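Local coordinates for Sts-2 protein (Mus musculus, PDB 3D4I), which interferes with CBL-mediated down-regulation of receptor-type tyrosine kinases and, through its 2H-phosphatase (PGM) domain, has acid-dependent phosphatase activity, at residues A[9-19]-A[231-242]; A[157-166]-A[178-186]. All coordinates share one frame; numbering follows the deposited sequence. Where two conformers were deposited one is given.

Contact 1. Residues A[9-19]-A[231-242]; sequences RRGILVIRHGE and IPSLGMCFCEEN. Unlike the reference sequence in segment 9-19: Ile15 (reference Val).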
ATOM      1  N   ARG A   9      28.743   9.422  10.119  1.00 32.23           N
ATOM      2  CA  ARG A   9      28.131   9.877  11.365  1.00 30.63           C
ATOM      3  C   ARG A   9      27.082   8.892  11.825  1.00 29.11           C
ATOM      4  O   ARG A   9      26.300   8.377  11.012  1.00 28.71           O
ATOM      5  CB  ARG A   9      27.502  11.262  11.185  1.00 31.16           C
ATOM      6  CG  ARG A   9      28.527  12.383  11.101  1.00 33.75           C
ATOM      7  CD  ARG A   9      27.920  13.684  10.597  1.00 37.98           C
ATOM      8  NE  ARG A   9      28.974  14.691  10.432  1.00 41.82           N
ATOM      9  CZ  ARG A   9      29.086  15.813  11.148  1.00 43.09           C
ATOM     10  NH1 ARG A   9      28.187  16.121  12.075  1.00 42.43           N
ATOM     11  NH2 ARG A   9      30.094  16.648  10.915  1.00 43.29           N
ATOM     12  N   ARG A  10      27.095   8.620  13.121  1.00 26.64           N
ATOM     13  CA  ARG A  10      26.059   7.843  13.768  1.00 25.71           C
ATOM     14  C   ARG A  10      24.677   8.474  13.542  1.00 23.89           C
ATOM     15  O   ARG A  10      24.502   9.688  13.701  1.00 22.57           O
ATOM     16  CB  ARG A  10      26.345   7.760  15.263  1.00 26.14           C
ATOM     17  CG  ARG A  10      25.787   6.516  15.872  1.00 28.68           C
ATOM     18  CD  ARG A  10      26.047   6.437  17.326  1.00 32.69           C
ATOM     19  NE  ARG A  10      25.297   5.308  17.856  1.00 34.28           N
ATOM     20  CZ  ARG A  10      25.196   4.999  19.144  1.00 34.10           C
ATOM     21  NH1 ARG A  10      25.791   5.749  20.061  1.00 29.88           N
ATOM     22  NH2 ARG A  10      24.474   3.935  19.503  1.00 35.04           N
ATOM     23  N   GLY A  11      23.686   7.645  13.217  1.00 22.71           N
ATOM     24  CA  GLY A  11      22.325   8.148  12.998  1.00 21.13           C
ATOM     25  C   GLY A  11      21.279   7.454  13.853  1.00 20.51           C
ATOM     26  O   GLY A  11      21.431   6.274  14.210  1.00 20.26           O
ATOM     27  N   ILE A  12      20.221   8.192  14.181  1.00 19.97           N
ATOM     28  CA  ILE A  12      19.048   7.649  14.876  1.00 18.82           C
ATOM     29  C   ILE A  12      17.833   8.045  14.029  1.00 18.89           C
ATOM     30  O   ILE A  12      17.604   9.229  13.795  1.00 18.85           O
ATOM     31  CB  ILE A  12      18.909   8.208  16.301  1.00 20.33           C
ATOM     32  CG1 ILE A  12      19.894   7.510  17.258  1.00 19.30           C
ATOM     33  CG2 ILE A  12      17.442   8.068  16.833  1.00 18.87           C
ATOM     34  CD1 ILE A  12      19.371   6.197  17.788  1.00 23.42           C
ATOM     35  N   LEU A  13      17.102   7.044  13.542  1.00 17.36           N
ATOM     36  CA  LEU A  13      15.997   7.269  12.612  1.00 16.00           C
ATOM     37  C   LEU A  13      14.744   6.745  13.282  1.00 15.71           C
ATOM     38  O   LEU A  13      14.572   5.533  13.461  1.00 14.99           O
ATOM     39  CB  LEU A  13      16.243   6.563  11.267  1.00 16.59           C
ATOM     40  CG  LEU A  13      15.155   6.745  10.190  1.00 14.52           C
ATOM     41  CD1 LEU A  13      14.968   8.216   9.807  1.00 17.19           C
ATOM     42  CD2 LEU A  13      15.545   5.898   8.958  1.00 16.07           C
ATOM     43  N   VAL A  14      13.898   7.681  13.692  1.00 14.73           N
ATOM     44  CA  VAL A  14      12.700   7.348  14.434  1.00 15.43           C
ATOM     45  C   VAL A  14      11.606   7.269  13.397  1.00 15.66           C
ATOM     46  O   VAL A  14      11.466   8.181  12.578  1.00 15.33           O
ATOM     47  CB  VAL A  14      12.344   8.410  15.483  1.00 15.85           C
ATOM     48  CG1 VAL A  14      11.098   7.966  16.269  1.00 15.40           C
ATOM     49  CG2 VAL A  14      13.532   8.617  16.460  1.00 17.03           C
ATOM     50  N   ILE A  15      10.876   6.159  13.438  1.00 15.61           N
ATOM     51  CA  ILE A  15       9.931   5.766  12.401  1.00 15.01           C
ATOM     52  C   ILE A  15       8.595   5.382  13.048  1.00 15.53           C
ATOM     53  O   ILE A  15       8.549   4.495  13.927  1.00 16.16           O
ATOM     54  CB  ILE A  15      10.482   4.546  11.595  1.00 15.08           C
ATOM     55  CG1 ILE A  15      11.844   4.897  10.955  1.00 14.52           C
ATOM     56  CG2 ILE A  15       9.511   4.148  10.438  1.00 14.45           C
ATOM     57  CD1 ILE A  15      12.561   3.727  10.333  1.00 15.66           C
ATOM     58  N   ARG A  16       7.512   5.998  12.569  1.00 15.63           N
ATOM     59  CA  ARG A  16       6.177   5.637  13.019  1.00 15.84           C
ATOM     60  C   ARG A  16       5.701   4.341  12.354  1.00 15.13           C
ATOM     61  O   ARG A  16       5.988   4.074  11.177  1.00 14.98           O
ATOM     62  CB  ARG A  16       5.165   6.770  12.782  1.00 16.17           C
ATOM     63  CG  ARG A  16       3.845   6.573  13.570  1.00 20.18           C
ATOM     64  CD  ARG A  16       2.687   7.062  12.663  1.00 27.83           C
ATOM     65  NE  ARG A  16       1.364   7.098  13.289  1.00 24.94           N
ATOM     66  CZ  ARG A  16       0.338   6.353  12.899  1.00 29.71           C
ATOM     67  NH1 ARG A  16       0.455   5.452  11.883  1.00 23.59           N
ATOM     68  NH2 ARG A  16      -0.822   6.510  13.544  1.00 32.25           N
ATOM     69  N   HIS A  17       4.990   3.527  13.116  1.00 14.62           N
ATOM     70  CA  HIS A  17       4.460   2.283  12.597  1.00 14.26           C
ATOM     71  C   HIS A  17       3.531   2.551  11.397  1.00 14.40           C
ATOM     72  O   HIS A  17       3.012   3.656  11.227  1.00 14.36           O
ATOM     73  CB  HIS A  17       3.698   1.531  13.718  1.00 14.22           C
ATOM     74  CG  HIS A  17       2.571   2.323  14.322  1.00 15.67           C
ATOM     75  ND1 HIS A  17       1.366   2.522  13.682  1.00 14.37           N
ATOM     76  CD2 HIS A  17       2.472   2.956  15.518  1.00 14.40           C
ATOM     77  CE1 HIS A  17       0.574   3.246  14.459  1.00 15.06           C
ATOM     78  NE2 HIS A  17       1.223   3.522  15.578  1.00 14.88           N
ATOM     79  N   GLY A  18       3.302   1.525  10.596  1.00 13.27           N
ATOM     80  CA  GLY A  18       2.336   1.587   9.494  1.00 14.28           C
ATOM     81  C   GLY A  18       0.889   1.631   9.932  1.00 14.45           C
ATOM     82  O   GLY A  18       0.560   1.584  11.139  1.00 14.61           O
ATOM     83  N   GLU A  19       0.014   1.732   8.940  1.00 15.14           N
ATOM     84  CA  GLU A  19      -1.418   1.853   9.206  1.00 15.17           C
ATOM     85  C   GLU A  19      -1.890   0.671  10.075  1.00 16.15           C
ATOM     86  O   GLU A  19      -1.575  -0.485   9.792  1.00 14.36           O
ATOM     87  CB  GLU A  19      -2.184   1.883   7.884  1.00 14.94           C
ATOM     88  CG  GLU A  19      -3.695   2.092   8.074  1.00 15.28           C
ATOM     89  CD  GLU A  19      -4.429   1.954   6.755  1.00 16.89           C
ATOM     90  OE1 GLU A  19      -4.603   0.808   6.322  1.00 14.70           O
ATOM     91  OE2 GLU A  19      -4.884   2.977   6.201  1.00 13.70           O
ATOM     92  N   ILE A 231       1.629  13.274  12.370  1.00 27.96           N
ATOM     93  CA  ILE A 231       2.620  12.386  11.790  1.00 25.21           C
ATOM     94  C   ILE A 231       1.946  11.203  11.040  1.00 24.19           C
ATOM     95  O   ILE A 231       1.135  10.515  11.604  1.00 24.21           O
ATOM     96  CB  ILE A 231       3.575  11.904  12.918  1.00 25.20           C
ATOM     97  CG1 ILE A 231       4.155  13.129  13.647  1.00 22.70           C
ATOM     98  CG2 ILE A 231       4.669  11.000  12.364  1.00 24.38           C
ATOM     99  CD1 ILE A 231       5.048  12.786  14.807  1.00 25.66           C
ATOM    100  N   PRO A 232       2.290  10.987   9.759  1.00 23.00           N
ATOM    101  CA  PRO A 232       1.688   9.900   8.960  1.00 21.78           C
ATOM    102  C   PRO A 232       2.320   8.553   9.225  1.00 19.34           C
ATOM    103  O   PRO A 232       3.354   8.476   9.855  1.00 17.76           O
ATOM    104  CB  PRO A 232       2.002  10.312   7.520  1.00 20.79           C
ATOM    105  CG  PRO A 232       3.270  11.067   7.616  1.00 23.06           C
ATOM    106  CD  PRO A 232       3.268  11.758   8.972  1.00 23.48           C
ATOM    107  N   SER A 233       1.708   7.495   8.702  1.00 18.66           N
ATOM    108  CA  SER A 233       2.300   6.166   8.792  1.00 18.25           C
ATOM    109  C   SER A 233       3.667   6.172   8.135  1.00 17.53           C
ATOM    110  O   SER A 233       3.864   6.808   7.098  1.00 17.11           O
ATOM    111  CB  SER A 233       1.386   5.141   8.116  1.00 18.59           C
ATOM    112  OG  SER A 233       0.202   5.019   8.880  1.00 18.06           O
ATOM    113  N   LEU A 234       4.613   5.472   8.759  1.00 17.05           N
ATOM    114  CA  LEU A 234       6.017   5.478   8.360  1.00 16.89           C
ATOM    115  C   LEU A 234       6.664   6.881   8.352  1.00 17.15           C
ATOM    116  O   LEU A 234       7.703   7.068   7.745  1.00 16.32           O
ATOM    117  CB  LEU A 234       6.214   4.747   6.997  1.00 17.16           C
ATOM    118  CG  LEU A 234       6.336   3.213   7.079  1.00 16.26           C
ATOM    119  CD1 LEU A 234       7.612   2.830   7.811  1.00 16.08           C
ATOM    120  CD2 LEU A 234       5.161   2.616   7.802  1.00 16.91           C
ATOM    121  N   GLY A 235       6.046   7.863   9.028  1.00 17.67           N
ATOM    122  CA  GLY A 235       6.650   9.201   9.139  1.00 17.72           C
ATOM    123  C   GLY A 235       7.984   9.069   9.867  1.00 18.36           C
ATOM    124  O   GLY A 235       8.112   8.218  10.736  1.00 18.24           O
ATOM    125  N   MET A 236       8.987   9.875   9.491  1.00 18.27           N
ATOM    126  CA  MET A 236      10.324   9.744  10.086  1.00 19.28           C
ATOM    127  C   MET A 236      10.944  11.061  10.569  1.00 20.18           C
ATOM    128  O   MET A 236      10.692  12.110   9.980  1.00 19.40           O
ATOM    129  CB  MET A 236      11.272   9.101   9.069  1.00 18.74           C
ATOM    130  CG  MET A 236      10.853   7.734   8.601  1.00 17.11           C
ATOM    131  SD  MET A 236      11.987   7.129   7.352  1.00 22.95           S
ATOM    132  CE  MET A 236      11.285   5.515   7.004  0.50 17.26           C
ATOM    133  N   CYS A 237      11.756  10.966  11.632  1.00 21.72           N
ATOM    134  CA  CYS A 237      12.585  12.063  12.168  1.00 21.42           C
ATOM    135  C   CYS A 237      13.988  11.479  12.250  1.00 20.06           C
ATOM    136  O   CYS A 237      14.154  10.415  12.832  1.00 20.43           O
ATOM    137  CB  CYS A 237      12.146  12.415  13.607  1.00 20.05           C
ATOM    138  SG  CYS A 237      13.010  13.821  14.303  1.00 28.97           S
ATOM    139  N   PHE A 238      14.989  12.176  11.718  1.00 20.03           N
ATOM    140  CA  PHE A 238      16.366  11.662  11.654  1.00 19.88           C
ATOM    141  C   PHE A 238      17.334  12.594  12.408  1.00 20.77           C
ATOM    142  O   PHE A 238      17.347  13.819  12.160  1.00 21.25           O
ATOM    143  CB  PHE A 238      16.782  11.535  10.181  1.00 19.01           C
ATOM    144  CG  PHE A 238      18.085  10.816   9.956  1.00 19.65           C
ATOM    145  CD1 PHE A 238      18.371   9.623  10.612  1.00 20.57           C
ATOM    146  CD2 PHE A 238      19.010  11.314   9.039  1.00 20.20           C
ATOM    147  CE1 PHE A 238      19.575   8.943  10.401  1.00 21.93           C
ATOM    148  CE2 PHE A 238      20.217  10.641   8.797  1.00 21.95           C
ATOM    149  CZ  PHE A 238      20.500   9.447   9.485  1.00 23.00           C
ATOM    150  N   CYS A 239      18.130  12.031  13.316  1.00 21.03           N
ATOM    151  CA  CYS A 239      19.194  12.819  13.995  1.00 22.11           C
ATOM    152  C   CYS A 239      20.544  12.207  13.721  1.00 21.75           C
ATOM    153  O   CYS A 239      20.653  10.984  13.724  1.00 20.26           O
ATOM    154  CB  CYS A 239      18.966  12.859  15.494  1.00 22.55           C
ATOM    155  SG  CYS A 239      17.415  13.630  15.932  1.00 27.07           S
ATOM    156  N   GLU A 240      21.565  13.045  13.471  1.00 21.65           N
ATOM    157  CA  GLU A 240      22.941  12.558  13.341  1.00 22.24           C
ATOM    158  C   GLU A 240      23.865  13.159  14.394  1.00 22.26           C
ATOM    159  O   GLU A 240      23.709  14.318  14.762  1.00 20.63           O
ATOM    160  CB  GLU A 240      23.510  12.878  11.968  1.00 23.37           C
ATOM    161  CG  GLU A 240      22.935  12.043  10.848  1.00 24.80           C
ATOM    162  CD  GLU A 240      23.641  12.291   9.545  1.00 27.76           C
ATOM    163  OE1 GLU A 240      24.055  13.439   9.314  1.00 28.33           O
ATOM    164  OE2 GLU A 240      23.784  11.339   8.749  1.00 30.61           O
ATOM    165  N   GLU A 241      24.820  12.351  14.838  1.00 22.80           N
ATOM    166  CA  GLU A 241      25.793  12.748  15.858  1.00 23.89           C
ATOM    167  C   GLU A 241      27.100  13.237  15.238  1.00 24.52           C
ATOM    168  O   GLU A 241      27.687  12.564  14.387  1.00 24.04           O
ATOM    169  CB  GLU A 241      26.080  11.569  16.788  1.00 23.40           C
ATOM    170  CG  GLU A 241      26.932  11.910  18.027  1.00 24.89           C
ATOM    171  CD  GLU A 241      27.527  10.670  18.654  1.00 27.52           C
ATOM    172  OE1 GLU A 241      28.040   9.822  17.896  1.00 28.32           O
ATOM    173  OE2 GLU A 241      27.492  10.539  19.897  1.00 29.96           O
ATOM    174  N   ASN A 242      27.540  14.425  15.663  1.00 25.96           N
ATOM    175  CA  ASN A 242      28.923  14.860  15.426  1.00 28.12           C
ATOM    176  C   ASN A 242      29.831  14.157  16.449  1.00 28.88           C
ATOM    177  O   ASN A 242      29.696  14.386  17.650  1.00 28.53           O
ATOM    178  CB  ASN A 242      29.014  16.395  15.563  1.00 28.30           C
ATOM    179  CG  ASN A 242      30.407  16.944  15.267  1.00 30.77           C
ATOM    180  OD1 ASN A 242      31.423  16.324  15.589  1.00 34.08           O
ATOM    181  ND2 ASN A 242      30.458  18.128  14.667  1.00 32.69           N
TER
HETATM  182  O   HOH W   1      25.558  16.122  13.138  1.00 35.78           O
HETATM  183  O   HOH W   2      29.054  10.217  14.757  1.00 33.41           O
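Ile12 and Cys239 trade backbone hydrogen bonds both ways, with Ile12 N 2.9 Å from Cys239 O. Strands 11-16 and 236-241 are antiparallel neighbours in the central sheet of a histidine phosphatase fold. Val14 and Cys237 also pair both ways, and single bonds, Glu241 N to Arg10 O and Arg16 N to Gly235 O, extend the pairing. On one face, Leu13 CD1 meets the Phe238 ring at CD1, 3.8 Å away, the side chains crossing at about a right angle. Nearer the turn of residues 232-235, Ile15 CG2 presses on Leu234 CD1 at a tight 3.5 Å.

Residues 16-18 carry the Arg-His-Gly signature of the family. The Arg16 side chain starts with CB beside the Pro232 and Gly235 carbonyls. A bend at chi2 (-143°) brings CD to 3.2 Å from Pro232 O. NE bonds to Ser203 OG. His17 CE1 lies 3.3 Å above one face of the guanidinium, near its rim. At the tip, NH1 bonds to His17 O at 3.2 Å from above the carbonyl plane. It also lies 3.0 Å from Ser233 OG, at too poor an angle for a bond. With an alanine in place of Arg16, Ser203 OG and His17 O would lose these partners, and His17 CE1 would probably have less to rest on. Ser233 O accepts from Asn263 ND2 of the second subunit. Beside it, Leu234 CD2 is wedged 3.4 Å from Gly18 CA.

Contact 2. Residues A[157-166]-A[178-186]; sequences YRPALPRCSL and RCAVSMGQI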
ATOM      1  N   TYR A 157      18.286  -8.988  25.102  1.00 30.12           N
ATOM      2  CA  TYR A 157      18.191  -7.552  25.310  1.00 28.81           C
ATOM      3  C   TYR A 157      17.590  -7.270  26.670  1.00 28.57           C
ATOM      4  O   TYR A 157      16.626  -7.926  27.075  1.00 29.06           O
ATOM      5  CB  TYR A 157      17.376  -6.858  24.198  1.00 27.91           C
ATOM      6  CG  TYR A 157      17.278  -5.364  24.381  1.00 26.99           C
ATOM      7  CD1 TYR A 157      18.427  -4.574  24.405  1.00 26.37           C
ATOM      8  CD2 TYR A 157      16.045  -4.741  24.543  1.00 24.39           C
ATOM      9  CE1 TYR A 157      18.354  -3.211  24.590  1.00 25.81           C
ATOM     10  CE2 TYR A 157      15.957  -3.361  24.716  1.00 25.72           C
ATOM     11  CZ  TYR A 157      17.126  -2.608  24.741  1.00 26.13           C
ATOM     12  OH  TYR A 157      17.059  -1.256  24.922  1.00 26.14           O
ATOM     13  N   ARG A 158      18.185  -6.312  27.376  1.00 27.24           N
ATOM     14  CA  ARG A 158      17.701  -5.902  28.676  1.00 27.16           C
ATOM     15  C   ARG A 158      17.180  -4.487  28.566  1.00 26.03           C
ATOM     16  O   ARG A 158      17.973  -3.546  28.569  1.00 25.88           O
ATOM     17  CB  ARG A 158      18.825  -5.983  29.720  1.00 26.86           C
ATOM     18  CG  ARG A 158      19.340  -7.389  29.930  1.00 29.82           C
ATOM     19  CD  ARG A 158      18.731  -8.009  31.160  1.00 34.80           C
ATOM     20  NE  ARG A 158      19.796  -8.453  32.067  1.00 41.55           N
ATOM     21  CZ  ARG A 158      20.389  -7.672  32.972  1.00 43.49           C
ATOM     22  NH1 ARG A 158      20.026  -6.400  33.115  1.00 44.80           N
ATOM     23  NH2 ARG A 158      21.348  -8.165  33.739  1.00 43.90           N
ATOM     24  N   PRO A 159      15.840  -4.332  28.483  1.00 25.67           N
ATOM     25  CA  PRO A 159      15.263  -3.029  28.168  1.00 25.12           C
ATOM     26  C   PRO A 159      15.543  -2.026  29.265  1.00 24.94           C
ATOM     27  O   PRO A 159      15.701  -2.417  30.435  1.00 24.88           O
ATOM     28  CB  PRO A 159      13.751  -3.318  28.063  1.00 24.41           C
ATOM     29  CG  PRO A 159      13.531  -4.550  28.884  1.00 26.23           C
ATOM     30  CD  PRO A 159      14.801  -5.358  28.711  1.00 25.65           C
ATOM     31  N   ALA A 160      15.637  -0.751  28.883  1.00 24.02           N
ATOM     32  CA  ALA A 160      15.771   0.355  29.833  1.00 24.25           C
ATOM     33  C   ALA A 160      14.576   0.444  30.765  1.00 24.61           C
ATOM     34  O   ALA A 160      14.720   0.791  31.937  1.00 23.87           O
ATOM     35  CB  ALA A 160      15.950   1.671  29.097  1.00 23.81           C
ATOM     36  N   LEU A 161      13.388   0.155  30.227  1.00 24.62           N
ATOM     37  CA  LEU A 161      12.191   0.062  31.041  1.00 25.00           C
ATOM     38  C   LEU A 161      11.466  -1.250  30.739  1.00 25.06           C
ATOM     39  O   LEU A 161      10.928  -1.428  29.641  1.00 24.82           O
ATOM     40  CB  LEU A 161      11.270   1.275  30.816  1.00 25.50           C
ATOM     41  CG  LEU A 161       9.992   1.353  31.669  1.00 25.56           C
ATOM     42  CD1 LEU A 161      10.279   1.762  33.109  1.00 24.76           C
ATOM     43  CD2 LEU A 161       9.002   2.318  31.023  1.00 25.56           C
ATOM     44  N   PRO A 162      11.463  -2.181  31.715  1.00 25.03           N
ATOM     45  CA  PRO A 162      10.704  -3.420  31.590  1.00 24.86           C
ATOM     46  C   PRO A 162       9.210  -3.153  31.414  1.00 24.62           C
ATOM     47  O   PRO A 162       8.697  -2.168  31.937  1.00 24.24           O
ATOM     48  CB  PRO A 162      10.970  -4.127  32.922  1.00 24.78           C
ATOM     49  CG  PRO A 162      12.264  -3.533  33.431  1.00 26.11           C
ATOM     50  CD  PRO A 162      12.210  -2.107  32.986  1.00 25.11           C
ATOM     51  N   ARG A 163       8.517  -4.020  30.681  1.00 25.06           N
ATOM     52  CA  ARG A 163       7.105  -3.771  30.374  1.00 25.33           C
ATOM     53  C   ARG A 163       6.227  -3.599  31.612  1.00 25.63           C
ATOM     54  O   ARG A 163       5.378  -2.715  31.633  1.00 24.74           O
ATOM     55  CB  ARG A 163       6.509  -4.784  29.371  1.00 25.67           C
ATOM     56  CG  ARG A 163       6.501  -6.278  29.751  1.00 27.36           C
ATOM     57  CD  ARG A 163       7.476  -7.096  28.891  1.00 31.78           C
ATOM     58  NE  ARG A 163       7.110  -7.187  27.471  1.00 34.06           N
ATOM     59  CZ  ARG A 163       7.970  -7.206  26.444  1.00 34.13           C
ATOM     60  NH1 ARG A 163       9.290  -7.121  26.630  1.00 33.05           N
ATOM     61  NH2 ARG A 163       7.496  -7.300  25.205  1.00 30.96           N
ATOM     62  N   CYS A 164       6.462  -4.390  32.665  1.00 26.05           N
ATOM     63  CA  CYS A 164       5.649  -4.249  33.874  1.00 27.02           C
ATOM     64  C   CYS A 164       5.996  -2.988  34.690  1.00 26.62           C
ATOM     65  O   CYS A 164       5.300  -2.662  35.652  1.00 25.90           O
ATOM     66  CB  CYS A 164       5.669  -5.527  34.729  1.00 27.49           C
ATOM     67  SG  CYS A 164       7.267  -5.907  35.387  1.00 32.04           S
ATOM     68  N   SER A 165       7.039  -2.261  34.277  1.00 26.35           N
ATOM     69  CA  SER A 165       7.380  -0.995  34.932  1.00 26.64           C
ATOM     70  C   SER A 165       6.643   0.217  34.332  1.00 27.17           C
ATOM     71  O   SER A 165       6.655   1.311  34.915  1.00 26.97           O
ATOM     72  CB  SER A 165       8.895  -0.775  34.949  1.00 27.23           C
ATOM     73  OG  SER A 165       9.555  -1.928  35.423  1.00 27.49           O
ATOM     74  N   LEU A 166       5.993   0.012  33.179  1.00 27.31           N
ATOM     75  CA  LEU A 166       5.115   1.017  32.586  1.00 27.43           C
ATOM     76  C   LEU A 166       3.913   1.281  33.485  1.00 28.55           C
ATOM     77  O   LEU A 166       3.180   0.352  33.845  1.00 28.57           O
ATOM     78  CB  LEU A 166       4.637   0.582  31.194  1.00 26.99           C
ATOM     79  CG  LEU A 166       5.567   0.828  30.002  1.00 25.87           C
ATOM     80  CD1 LEU A 166       5.126   0.021  28.780  1.00 24.54           C
ATOM     81  CD2 LEU A 166       5.643   2.307  29.660  1.00 24.68           C
ATOM     82  N   ARG A 178      10.983   9.027  30.942  1.00 21.49           N
ATOM     83  CA  ARG A 178      11.357   7.633  30.594  1.00 21.68           C
ATOM     84  C   ARG A 178      11.799   7.439  29.138  1.00 21.17           C
ATOM     85  O   ARG A 178      12.580   6.530  28.837  1.00 21.41           O
ATOM     86  CB  ARG A 178      10.309   6.588  31.023  1.00 21.99           C
ATOM     87  CG  ARG A 178       8.910   6.754  30.468  1.00 23.47           C
ATOM     88  CD  ARG A 178       8.673   5.914  29.201  1.00 24.24           C
ATOM     89  NE  ARG A 178       7.236   5.709  28.992  1.00 23.52           N
ATOM     90  CZ  ARG A 178       6.669   5.366  27.843  1.00 20.03           C
ATOM     91  NH1 ARG A 178       7.405   5.183  26.749  1.00 18.07           N
ATOM     92  NH2 ARG A 178       5.351   5.213  27.799  1.00 17.69           N
ATOM     93  N   CYS A 179      11.317   8.297  28.237  1.00 21.54           N
ATOM     94  CA  CYS A 179      11.781   8.257  26.850  1.00 20.86           C
ATOM     95  C   CYS A 179      13.221   8.745  26.792  1.00 20.83           C
ATOM     96  O   CYS A 179      14.045   8.189  26.063  1.00 20.94           O
ATOM     97  CB  CYS A 179      10.895   9.124  25.962  1.00 20.91           C
ATOM     98  SG  CYS A 179       9.260   8.403  25.715  1.00 20.33           S
ATOM     99  N   ALA A 180      13.513   9.800  27.548  1.00 20.84           N
ATOM    100  CA  ALA A 180      14.869  10.337  27.634  1.00 21.04           C
ATOM    101  C   ALA A 180      15.833   9.280  28.150  1.00 21.19           C
ATOM    102  O   ALA A 180      16.905   9.064  27.571  1.00 21.66           O
ATOM    103  CB  ALA A 180      14.905  11.608  28.522  1.00 21.44           C
ATOM    104  N   VAL A 181      15.449   8.613  29.232  1.00 20.96           N
ATOM    105  CA  VAL A 181      16.303   7.613  29.871  1.00 21.24           C
ATOM    106  C   VAL A 181      16.565   6.431  28.936  1.00 20.81           C
ATOM    107  O   VAL A 181      17.692   5.934  28.847  1.00 19.34           O
ATOM    108  CB  VAL A 181      15.678   7.160  31.213  1.00 21.48           C
ATOM    109  CG1 VAL A 181      16.347   5.911  31.748  1.00 21.96           C
ATOM    110  CG2 VAL A 181      15.746   8.321  32.228  1.00 22.47           C
ATOM    111  N   SER A 182      15.523   6.011  28.213  1.00 20.62           N
ATOM    112  CA  SER A 182      15.639   4.901  27.270  1.00 21.12           C
ATOM    113  C   SER A 182      16.548   5.251  26.113  1.00 20.94           C
ATOM    114  O   SER A 182      17.372   4.435  25.720  1.00 21.06           O
ATOM    115  CB  SER A 182      14.253   4.458  26.769  1.00 21.42           C
ATOM    116  OG  SER A 182      13.423   4.164  27.882  1.00 23.53           O
ATOM    117  N   MET A 183      16.380   6.451  25.551  1.00 21.72           N
ATOM    118  CA  MET A 183      17.238   6.920  24.471  1.00 21.97           C
ATOM    119  C   MET A 183      18.687   7.027  24.953  1.00 22.76           C
ATOM    120  O   MET A 183      19.604   6.671  24.217  1.00 22.32           O
ATOM    121  CB  MET A 183      16.757   8.259  23.916  1.00 22.39           C
ATOM    122  CG  MET A 183      15.467   8.157  23.031  1.00 20.68           C
ATOM    123  SD  MET A 183      15.488   6.779  21.841  1.00 22.04           S
ATOM    124  CE  MET A 183      16.721   7.296  20.666  1.00 22.57           C
ATOM    125  N   GLY A 184      18.876   7.508  26.184  1.00 23.51           N
ATOM    126  CA  GLY A 184      20.200   7.473  26.831  1.00 25.27           C
ATOM    127  C   GLY A 184      20.853   6.105  26.808  1.00 26.28           C
ATOM    128  O   GLY A 184      22.029   5.976  26.434  1.00 26.70           O
ATOM    129  N   GLN A 185      20.110   5.074  27.222  1.00 27.39           N
ATOM    130  CA  GLN A 185      20.625   3.699  27.221  1.00 28.86           C
ATOM    131  C   GLN A 185      20.871   3.184  25.804  1.00 28.72           C
ATOM    132  O   GLN A 185      21.869   2.512  25.543  1.00 28.58           O
ATOM    133  CB  GLN A 185      19.698   2.756  27.998  1.00 28.91           C
ATOM    134  CG  GLN A 185      19.984   1.269  27.795  1.00 31.34           C
ATOM    135  CD  GLN A 185      19.298   0.357  28.833  1.00 31.33           C
ATOM    136  OE1 GLN A 185      19.322   0.635  30.035  1.00 34.90           O
ATOM    137  NE2 GLN A 185      18.705  -0.746  28.359  1.00 33.72           N
ATOM    138  N   ILE A 186      19.970   3.513  24.886  1.00 28.37           N
ATOM    139  CA  ILE A 186      20.112   3.095  23.497  1.00 28.93           C
ATOM    140  C   ILE A 186      21.413   3.642  22.901  1.00 30.51           C
ATOM    141  O   ILE A 186      22.173   2.895  22.284  1.00 31.03           O
ATOM    142  CB  ILE A 186      18.861   3.496  22.644  1.00 28.63           C
ATOM    143  CG1 ILE A 186      17.649   2.658  23.077  1.00 27.56           C
ATOM    144  CG2 ILE A 186      19.121   3.307  21.160  1.00 28.17           C
ATOM    145  CD1 ILE A 186      16.339   3.067  22.429  1.00 27.95           C
TER
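Ala160 CB packs against helix 172-187, 3.7 Å from Ser182 CA. It also touches the amide of Gln185, with CD 3.6 Å away. Segment 157-166 belongs to the connection between helices 143-148 and 172-187, and it folds back over one flank of the second helix.

Gln185 reaches out as an extended chain, CG anti to its backbone N (chi1 167°). Its amide therefore lies alongside Ala160. NE2 gives a weak, bent hydrogen bond to Arg158 O at 2.9 Å. The Tyr157 hydroxyl comes near NE2 from the opposite direction, but it bonds to Glu122 OE1.

Arg178 behaves differently. Its CG is held between the backbone N and the carbonyl carbon (chi1 58°), and the chain bends again at chi2. Leu161 CD2 meets the shaft at CD, 4.0 Å away, and crosses it at about a right angle. Leu166 places CD2 over one face of the guanidinium, 3.5 Å from NH2. The nitrogens bond to the carbonyls of Gly124, Phe126 and Glu127, and NH2 forms a salt bridge with Glu170.

Ser182 turns its OG back to Arg178 O at 2.7 Å, so this carbonyl has two donors, Ser182 N and OG. The loop meets the helix through apolar contacts of Ala160, Leu161 and Leu166 and one weak bond from Gln185 NE2. The buried Arg178 is likely to stay charged because Glu170 and three carbonyls serve its nitrogens.

Contacts 1 and 2 have centres about 18 Å apart, yet they touch through helix 172-187. Ile12 CG2 of contact 1 packs on Met183 CE of segment 178-186 at 4.0 Å. Arg10 NH2 lies 3.8 Å from Ile186 O, and Arg10 NH1 bonds to Ile187 O just beyond the segment. Met183 and Ile186 also rest on Ile199 of strand 196-201, the neighbour of strand 11-16. The helix therefore packs on the sheet, and segment 157-166 lies against one flank of the helix. The Arg-His-Gly signature, probably part of the active site as in relatives, belongs to contact 1. From His17 NE2 to Arg178 CZ of contact 2 is 13.5 Å.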